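PDB 7JZK: LAIR1 ecotodomain from MGD21 antibody from Homo sapiens, which serves as the collagen-receptor-derived immunoglobulin domain inserted in a malaria antibody, where it binds the V2 domain of a Plasmodium RIFIN. Local coordinates for residues T1-P6 with C78-S83; S20-V25 with D66-G71. All blocks are in the same frame, centred on the assembly; numbering follows the deposited sequence.

Contact 1: residues T1-P6 with C78-S83; sequences TDLPRP and CIYYKS
Y80 stands up from strand 74-82 and reaches into the N-terminal segment, where its hydroxyl donates a hydrogen bond to the carbonyl oxygen of P4, OH to O 2.6 Å. The donor lies in the carbonyl plane, on a lone pair, with a C=O...OH angle of 134°. Chi1 of Y80, 66°, puts CG in the crowded position between the backbone N and the carbonyl carbon, and the ring rises toward residues 3-6, which run roughly antiparallel to the strand without strand pairing.

Packing is closest around this ring. P6 brings its pyrrolidine obliquely against one edge, CB lying near the ring plane at 3.6 Å from CD1 of Y80, while P6 CG rests 3.7 Å from the carbonyl O of C78. P4 crosses the tyrosine at about a right angle, its CD 3.2 Å from the Y80 hydroxyl oxygen. L3 closes in on the other edge: CB sits 3.4 Å from Y80 OH, and CD2 reaches CE2 of the ring at 4.1 Å. P29 and V32 also touch Y80, and the C78-C26 disulfide ties the start of segment 78-83 to strand 22-28.

Toward K82 the contact loosens. L3 CD1 lies 3.7 Å from the carbonyl O of K82, and L3 CD2 touches the lysine's CD, while the partly exposed lysine bends at chi2 and chi3. D2 and P4 are exposed, and the charged atoms of D2 and K82 do not touch. R5, whose side chain starts away from the strand, makes a salt bridge with D91.

One short, well-directed bond within a collar of proline and leucine carbons thus satisfies a buried phenol and probably helps to hold the N-terminal segment over an immunoglobulin-domain strand.

Contact 2: residues S20-V25 with D66-G71; sequences SHVTFV and DSVNAG
Two valines carry the apolar part of this contact. V22 holds CG1 in the crowded position between its backbone N and carbonyl carbon (chi1 72°), with CG2 anti to the N. V68 takes the other choice: chi1 of -53° sets CG1 anti to its carbonyl carbon and leaves CG2 in the crowded position. With these rotations the side chains cross at about a right angle and meet tip to tip, CG1 of V22 to CG1 of V68 at 3.7 Å.

Beside them, the backbone supplies the polar link. V68 N donates to the carbonyl O of S20, 3.0 Å between the two atoms, with an N-H...O angle of 162° and the donor in the carbonyl plane. Both methyls of V68 flank the same oxygen, CG1 3.5 Å from S20 O, and the CA of S67 adds a C-H...O contact to it.

Farther out, H21 turns CG into the crowded position; of its side chain, CB comes nearest, 3.2 Å from the carbonyl O of D66, while the imidazole leads away. The H21 side chain also touches R64. The D66 side chain starts away from the strand, and its OD1 forms a salt bridge with R64 NE; the hydroxyl of S67 is bound to the carbonyl of G19.

Here the turn at the start of strand 22-28 meets the loop leaving its antiparallel neighbour 58-65, at one end of an immunoglobulin β-sandwich, with the valine pair packed there against I16 and V97 of the other sheet.

How the contacts relate
Contact 2 is nested along the chain within the loop that contact 1 closes: residues 1-6 come first, then 20-25 and 66-71, and finally 78-83. Their centres lie 25 Å apart, on opposite sides of the chain's centre, so the two contacts lie at opposite parts of the sandwich. Strand 22-28 of the four-stranded sheet begins at contact 2 and carries C26, whose disulfide to C78 of strand 74-82, in the five-stranded sheet, leads into contact 1. Strand 74-82 follows shortly after residues 66-71. On the RIFIN side, I79 and Y81 of the same strand face the partner protein, while Y80 points toward the N-terminal segment.

Contact 1: residues T1-P6 with C78-S83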
ATOM      1  N   THR A   1      -9.496  17.374  15.236  1.00 82.24           N
ATOM      2  CA  THR A   1      -9.714  18.813  15.361  1.00 93.09           C
ATOM      3  C   THR A   1      -8.621  19.447  16.215  1.00 90.10           C
ATOM      4  O   THR A   1      -8.036  20.470  15.854  1.00 84.37           O
ATOM      5  CB  THR A   1     -11.116  19.145  15.960  1.00 98.08           C
ATOM      6  OG1 THR A   1     -11.167  18.780  17.349  1.00 98.78           O
ATOM      7  CG2 THR A   1     -12.234  18.432  15.183  1.00 95.02           C
ATOM      8  N   ASP A   2      -8.309  18.797  17.333  1.00 89.63           N
ATOM      9  CA  ASP A   2      -7.305  19.331  18.233  1.00 75.67           C
ATOM     10  C   ASP A   2      -5.897  19.057  17.732  1.00 71.48           C
ATOM     11  O   ASP A   2      -4.940  19.600  18.292  1.00 68.54           O
ATOM     12  CB  ASP A   2      -7.478  18.708  19.613  1.00 79.76           C
ATOM     13  CG  ASP A   2      -7.614  17.201  19.543  1.00 80.86           C
ATOM     14  OD1 ASP A   2      -8.647  16.726  19.027  1.00 83.59           O
ATOM     15  OD2 ASP A   2      -6.677  16.494  19.966  1.00 76.86           O
ATOM     16  N   LEU A   3      -5.748  18.271  16.670  1.00 72.41           N
ATOM     17  CA  LEU A   3      -4.412  17.925  16.202  1.00 61.61           C
ATOM     18  C   LEU A   3      -3.883  19.041  15.310  1.00 58.94           C
ATOM     19  O   LEU A   3      -4.548  19.418  14.340  1.00 64.89           O
ATOM     20  CB  LEU A   3      -4.447  16.617  15.413  1.00 59.23           C
ATOM     21  CG  LEU A   3      -4.829  15.344  16.161  1.00 60.50           C
ATOM     22  CD1 LEU A   3      -4.861  14.115  15.206  1.00 50.10           C
ATOM     23  CD2 LEU A   3      -3.848  15.154  17.317  1.00 55.20           C
ATOM     24  N   PRO A   4      -2.705  19.584  15.592  1.00 52.34           N
ATOM     25  CA  PRO A   4      -2.159  20.647  14.743  1.00 51.91           C
ATOM     26  C   PRO A   4      -1.710  20.110  13.393  1.00 52.01           C
ATOM     27  O   PRO A   4      -1.408  18.927  13.232  1.00 53.39           O
ATOM     28  CB  PRO A   4      -0.978  21.200  15.558  1.00 48.23           C
ATOM     29  CG  PRO A   4      -0.615  20.121  16.502  1.00 48.61           C
ATOM     30  CD  PRO A   4      -1.868  19.321  16.779  1.00 50.97           C
ATOM     31  N   ARG A   5      -1.662  21.000  12.410  1.00 49.69           N
ATOM     32  CA  ARG A   5      -1.324  20.568  11.066  1.00 46.01           C
ATOM     33  C   ARG A   5       0.152  20.195  11.017  1.00 47.66           C
ATOM     34  O   ARG A   5       0.982  20.915  11.578  1.00 47.35           O
ATOM     35  CB  ARG A   5      -1.646  21.658  10.035  1.00 45.34           C
ATOM     36  CG  ARG A   5      -1.798  21.108   8.596  1.00 48.80           C
ATOM     37  CD  ARG A   5      -3.018  21.647   7.891  1.00 41.72           C
ATOM     38  NE  ARG A   5      -2.752  22.969   7.350  1.00 53.04           N
ATOM     39  CZ  ARG A   5      -2.437  23.197   6.078  1.00 50.10           C
ATOM     40  NH1 ARG A   5      -2.371  22.176   5.219  1.00 46.24           N
ATOM     41  NH2 ARG A   5      -2.201  24.440   5.664  1.00 41.61           N
ATOM     42  N   PRO A   6       0.514  19.060  10.429  1.00 49.04           N
ATOM     43  CA  PRO A   6       1.930  18.737  10.273  1.00 41.40           C
ATOM     44  C   PRO A   6       2.505  19.575   9.147  1.00 37.64           C
ATOM     45  O   PRO A   6       1.773  20.131   8.329  1.00 35.32           O
ATOM     46  CB  PRO A   6       1.927  17.249   9.919  1.00 41.75           C
ATOM     47  CG  PRO A   6       0.587  16.981   9.328  1.00 38.63           C
ATOM     48  CD  PRO A   6      -0.367  18.032   9.839  1.00 44.91           C
ATOM     49  N   CYS A  78       2.547  15.332   4.276  1.00 35.86           N
ATOM     50  CA  CYS A  78       2.591  14.528   5.486  1.00 37.03           C
ATOM     51  C   CYS A  78       1.227  14.461   6.146  1.00 37.60           C
ATOM     52  O   CYS A  78       0.379  15.348   5.994  1.00 36.72           O
ATOM     53  CB  CYS A  78       3.608  15.057   6.509  1.00 40.34           C
ATOM     54  SG  CYS A  78       5.270  15.391   5.858  1.00 64.78           S
ATOM     55  N   ILE A  79       1.019  13.368   6.861  1.00 42.94           N
ATOM     56  CA  ILE A  79      -0.140  13.245   7.726  1.00 44.57           C
ATOM     57  C   ILE A  79       0.278  12.335   8.865  1.00 44.51           C
ATOM     58  O   ILE A  79       1.102  11.439   8.692  1.00 44.21           O
ATOM     59  CB  ILE A  79      -1.372  12.715   6.956  1.00 42.98           C
ATOM     60  CG1 ILE A  79      -2.626  12.736   7.828  1.00 38.65           C
ATOM     61  CG2 ILE A  79      -1.117  11.333   6.439  1.00 36.05           C
ATOM     62  CD1 ILE A  79      -3.846  12.280   7.089  1.00 35.22           C
ATOM     63  N   TYR A  80      -0.236  12.588  10.052  1.00 43.44           N
ATOM     64  CA  TYR A  80       0.195  11.767  11.162  1.00 42.18           C
ATOM     65  C   TYR A  80      -1.021  11.265  11.906  1.00 39.74           C
ATOM     66  O   TYR A  80      -2.128  11.798  11.774  1.00 39.30           O
ATOM     67  CB  TYR A  80       1.143  12.511  12.105  1.00 44.04           C
ATOM     68  CG  TYR A  80       0.528  13.670  12.840  1.00 49.22           C
ATOM     69  CD1 TYR A  80       0.654  14.960  12.351  1.00 48.78           C
ATOM     70  CD2 TYR A  80      -0.153  13.484  14.041  1.00 46.62           C
ATOM     71  CE1 TYR A  80       0.115  16.015  13.010  1.00 47.42           C
ATOM     72  CE2 TYR A  80      -0.705  14.535  14.702  1.00 45.84           C
ATOM     73  CZ  TYR A  80      -0.573  15.803  14.187  1.00 51.48           C
ATOM     74  OH  TYR A  80      -1.124  16.878  14.860  1.00 48.21           O
ATOM     75  N   TYR A  81      -0.800  10.196  12.654  1.00 41.14           N
ATOM     76  CA  TYR A  81      -1.845   9.544  13.425  1.00 49.29           C
ATOM     77  C   TYR A  81      -1.531   9.695  14.901  1.00 46.84           C
ATOM     78  O   TYR A  81      -0.444   9.337  15.340  1.00 47.41           O
ATOM     79  CB  TYR A  81      -1.964   8.057  13.043  1.00 47.87           C
ATOM     80  CG  TYR A  81      -3.207   7.367  13.596  1.00 47.26           C
ATOM     81  CD1 TYR A  81      -4.432   7.495  12.977  1.00 45.46           C
ATOM     82  CD2 TYR A  81      -3.156   6.587  14.748  1.00 49.43           C
ATOM     83  CE1 TYR A  81      -5.574   6.877  13.501  1.00 47.60           C
ATOM     84  CE2 TYR A  81      -4.300   5.969  15.263  1.00 44.19           C
ATOM     85  CZ  TYR A  81      -5.492   6.114  14.635  1.00 47.49           C
ATOM     86  OH  TYR A  81      -6.603   5.485  15.135  1.00 46.03           O
ATOM     87  N   LYS A  82      -2.470  10.244  15.657  1.00 50.87           N
ATOM     88  CA  LYS A  82      -2.262  10.433  17.087  1.00 52.61           C
ATOM     89  C   LYS A  82      -3.600  10.489  17.804  1.00 51.18           C
ATOM     90  O   LYS A  82      -4.556  11.064  17.289  1.00 53.79           O
ATOM     91  CB  LYS A  82      -1.402  11.694  17.268  1.00 50.14           C
ATOM     92  CG  LYS A  82      -0.657  11.899  18.562  1.00 52.80           C
ATOM     93  CD  LYS A  82      -1.299  12.862  19.539  1.00 56.94           C
ATOM     94  CE  LYS A  82      -0.196  13.830  19.990  1.00 56.01           C
ATOM     95  NZ  LYS A  82      -0.614  15.107  20.635  1.00 57.27           N
ATOM     96  N   SER A  83      -3.662   9.853  18.972  1.00 51.34           N
ATOM     97  CA  SER A  83      -4.873   9.796  19.787  1.00 54.42           C
ATOM     98  C   SER A  83      -6.084   9.311  18.979  1.00 54.85           C
ATOM     99  O   SER A  83      -7.137   9.944  18.942  1.00 55.33           O
ATOM    100  CB  SER A  83      -5.132  11.155  20.440  1.00 54.58           C
ATOM    101  OG  SER A  83      -3.911  11.766  20.832  1.00 49.99           O
TER

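Contact 2: residues S20-V25 with D66-G71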
ATOM      1  N   SER A  20      20.944  12.286  -7.319  1.00 57.12           N
ATOM      2  CA  SER A  20      21.300  12.726  -5.977  1.00 55.44           C
ATOM      3  C   SER A  20      20.203  12.348  -4.986  1.00 54.49           C
ATOM      4  O   SER A  20      19.138  11.850  -5.357  1.00 59.50           O
ATOM      5  CB  SER A  20      21.565  14.232  -5.957  1.00 58.06           C
ATOM      6  OG  SER A  20      22.291  14.620  -4.798  1.00 56.84           O
ATOM      7  N   HIS A  21      20.485  12.582  -3.705  1.00 58.13           N
ATOM      8  CA  HIS A  21      19.627  12.214  -2.585  1.00 53.90           C
ATOM      9  C   HIS A  21      18.681  13.356  -2.237  1.00 55.45           C
ATOM     10  O   HIS A  21      18.893  14.505  -2.629  1.00 56.71           O
ATOM     11  CB  HIS A  21      20.484  11.822  -1.374  1.00 57.07           C
ATOM     12  CG  HIS A  21      21.295  12.953  -0.818  1.00 64.94           C
ATOM     13  ND1 HIS A  21      22.543  13.281  -1.309  1.00 66.46           N
ATOM     14  CD2 HIS A  21      21.052  13.817   0.199  1.00 63.08           C
ATOM     15  CE1 HIS A  21      23.025  14.307  -0.629  1.00 64.29           C
ATOM     16  NE2 HIS A  21      22.140  14.652   0.291  1.00 59.63           N
ATOM     17  N   VAL A  22      17.602  13.017  -1.524  1.00 55.79           N
ATOM     18  CA  VAL A  22      16.682  13.999  -0.953  1.00 51.60           C
ATOM     19  C   VAL A  22      16.030  13.372   0.268  1.00 50.87           C
ATOM     20  O   VAL A  22      15.881  12.155   0.345  1.00 52.53           O
ATOM     21  CB  VAL A  22      15.621  14.467  -1.980  1.00 50.04           C
ATOM     22  CG1 VAL A  22      14.608  13.373  -2.253  1.00 50.53           C
ATOM     23  CG2 VAL A  22      14.894  15.710  -1.480  1.00 51.75           C
ATOM     24  N   THR A  23      15.693  14.199   1.261  1.00 48.10           N
ATOM     25  CA  THR A  23      14.998  13.713   2.448  1.00 50.94           C
ATOM     26  C   THR A  23      13.796  14.595   2.769  1.00 55.00           C
ATOM     27  O   THR A  23      13.937  15.813   2.942  1.00 50.67           O
ATOM     28  CB  THR A  23      15.928  13.655   3.663  1.00 49.01           C
ATOM     29  OG1 THR A  23      17.178  13.066   3.279  1.00 52.72           O
ATOM     30  CG2 THR A  23      15.290  12.808   4.761  1.00 43.95           C
ATOM     31  N   PHE A  24      12.625  13.973   2.883  1.00 53.01           N
ATOM     32  CA  PHE A  24      11.417  14.657   3.317  1.00 50.78           C
ATOM     33  C   PHE A  24      11.316  14.515   4.822  1.00 47.63           C
ATOM     34  O   PHE A  24      11.342  13.397   5.345  1.00 48.13           O
ATOM     35  CB  PHE A  24      10.178  14.054   2.646  1.00 48.57           C
ATOM     36  CG  PHE A  24      10.176  14.195   1.160  1.00 44.52           C
ATOM     37  CD1 PHE A  24      10.611  13.164   0.359  1.00 45.53           C
ATOM     38  CD2 PHE A  24       9.789  15.379   0.571  1.00 47.54           C
ATOM     39  CE1 PHE A  24      10.642  13.296  -1.008  1.00 44.73           C
ATOM     40  CE2 PHE A  24       9.801  15.519  -0.793  1.00 45.23           C
ATOM     41  CZ  PHE A  24      10.239  14.475  -1.587  1.00 46.24           C
ATOM     42  N   VAL A  25      11.173  15.647   5.502  1.00 53.88           N
ATOM     43  CA  VAL A  25      11.070  15.730   6.957  1.00 53.02           C
ATOM     44  C   VAL A  25       9.653  16.160   7.298  1.00 48.16           C
ATOM     45  O   VAL A  25       9.196  17.234   6.877  1.00 41.71           O
ATOM     46  CB  VAL A  25      12.097  16.708   7.553  1.00 56.62           C
ATOM     47  CG1 VAL A  25      12.068  16.645   9.077  1.00 53.31           C
ATOM     48  CG2 VAL A  25      13.500  16.416   7.014  1.00 52.31           C
ATOM     49  N   ASP A  66      17.695   7.852  -1.632  1.00 57.39           N
ATOM     50  CA  ASP A  66      19.134   7.950  -1.852  1.00 57.01           C
ATOM     51  C   ASP A  66      19.449   8.472  -3.243  1.00 56.87           C
ATOM     52  O   ASP A  66      20.341   9.307  -3.414  1.00 57.59           O
ATOM     53  CB  ASP A  66      19.808   6.596  -1.642  1.00 59.94           C
ATOM     54  CG  ASP A  66      19.663   6.075  -0.217  1.00 67.87           C
ATOM     55  OD1 ASP A  66      19.929   6.840   0.742  1.00 69.93           O
ATOM     56  OD2 ASP A  66      19.304   4.886  -0.051  1.00 72.96           O
ATOM     57  N   SER A  67      18.753   7.986  -4.259  1.00 56.93           N
ATOM     58  CA  SER A  67      19.051   8.418  -5.617  1.00 53.96           C
ATOM     59  C   SER A  67      17.738   8.601  -6.357  1.00 56.09           C
ATOM     60  O   SER A  67      17.059   7.619  -6.668  1.00 56.94           O
ATOM     61  CB  SER A  67      19.959   7.407  -6.321  1.00 55.42           C
ATOM     62  OG  SER A  67      20.441   7.910  -7.561  1.00 58.60           O
ATOM     63  N   VAL A  68      17.387   9.843  -6.631  1.00 53.40           N
ATOM     64  CA  VAL A  68      16.115  10.148  -7.268  1.00 50.07           C
ATOM     65  C   VAL A  68      16.211   9.902  -8.765  1.00 50.18           C
ATOM     66  O   VAL A  68      17.281  10.024  -9.375  1.00 52.78           O
ATOM     67  CB  VAL A  68      15.674  11.595  -6.979  1.00 43.63           C
ATOM     68  CG1 VAL A  68      15.688  11.861  -5.485  1.00 55.12           C
ATOM     69  CG2 VAL A  68      16.550  12.575  -7.740  1.00 41.43           C
ATOM     70  N   ASN A  69      15.087   9.533  -9.358  1.00 49.05           N
ATOM     71  CA  ASN A  69      14.941   9.514 -10.807  1.00 52.29           C
ATOM     72  C   ASN A  69      13.739  10.379 -11.157  1.00 53.63           C
ATOM     73  O   ASN A  69      13.086  10.948 -10.267  1.00 43.80           O
ATOM     74  CB  ASN A  69      14.802   8.092 -11.366  1.00 41.16           C
ATOM     75  CG  ASN A  69      13.705   7.295 -10.699  1.00 50.76           C
ATOM     76  OD1 ASN A  69      12.529   7.676 -10.719  1.00 52.81           O
ATOM     77  ND2 ASN A  69      14.081   6.162 -10.115  1.00 53.01           N
ATOM     78  N   ALA A  70      13.457  10.477 -12.467  1.00 48.07           N
ATOM     79  CA  ALA A  70      12.389  11.366 -12.921  1.00 53.53           C
ATOM     80  C   ALA A  70      11.037  10.990 -12.323  1.00 54.13           C
ATOM     81  O   ALA A  70      10.192  11.869 -12.116  1.00 50.50           O
ATOM     82  CB  ALA A  70      12.300  11.353 -14.452  1.00 45.49           C
ATOM     83  N   GLY A  71      10.828   9.709 -12.002  1.00 47.04           N
ATOM     84  CA  GLY A  71       9.566   9.289 -11.423  1.00 41.56           C
ATOM     85  C   GLY A  71       9.343   9.776 -10.009  1.00 47.11           C
ATOM     86  O   GLY A  71       8.201   9.779  -9.538  1.00 49.19           O
TER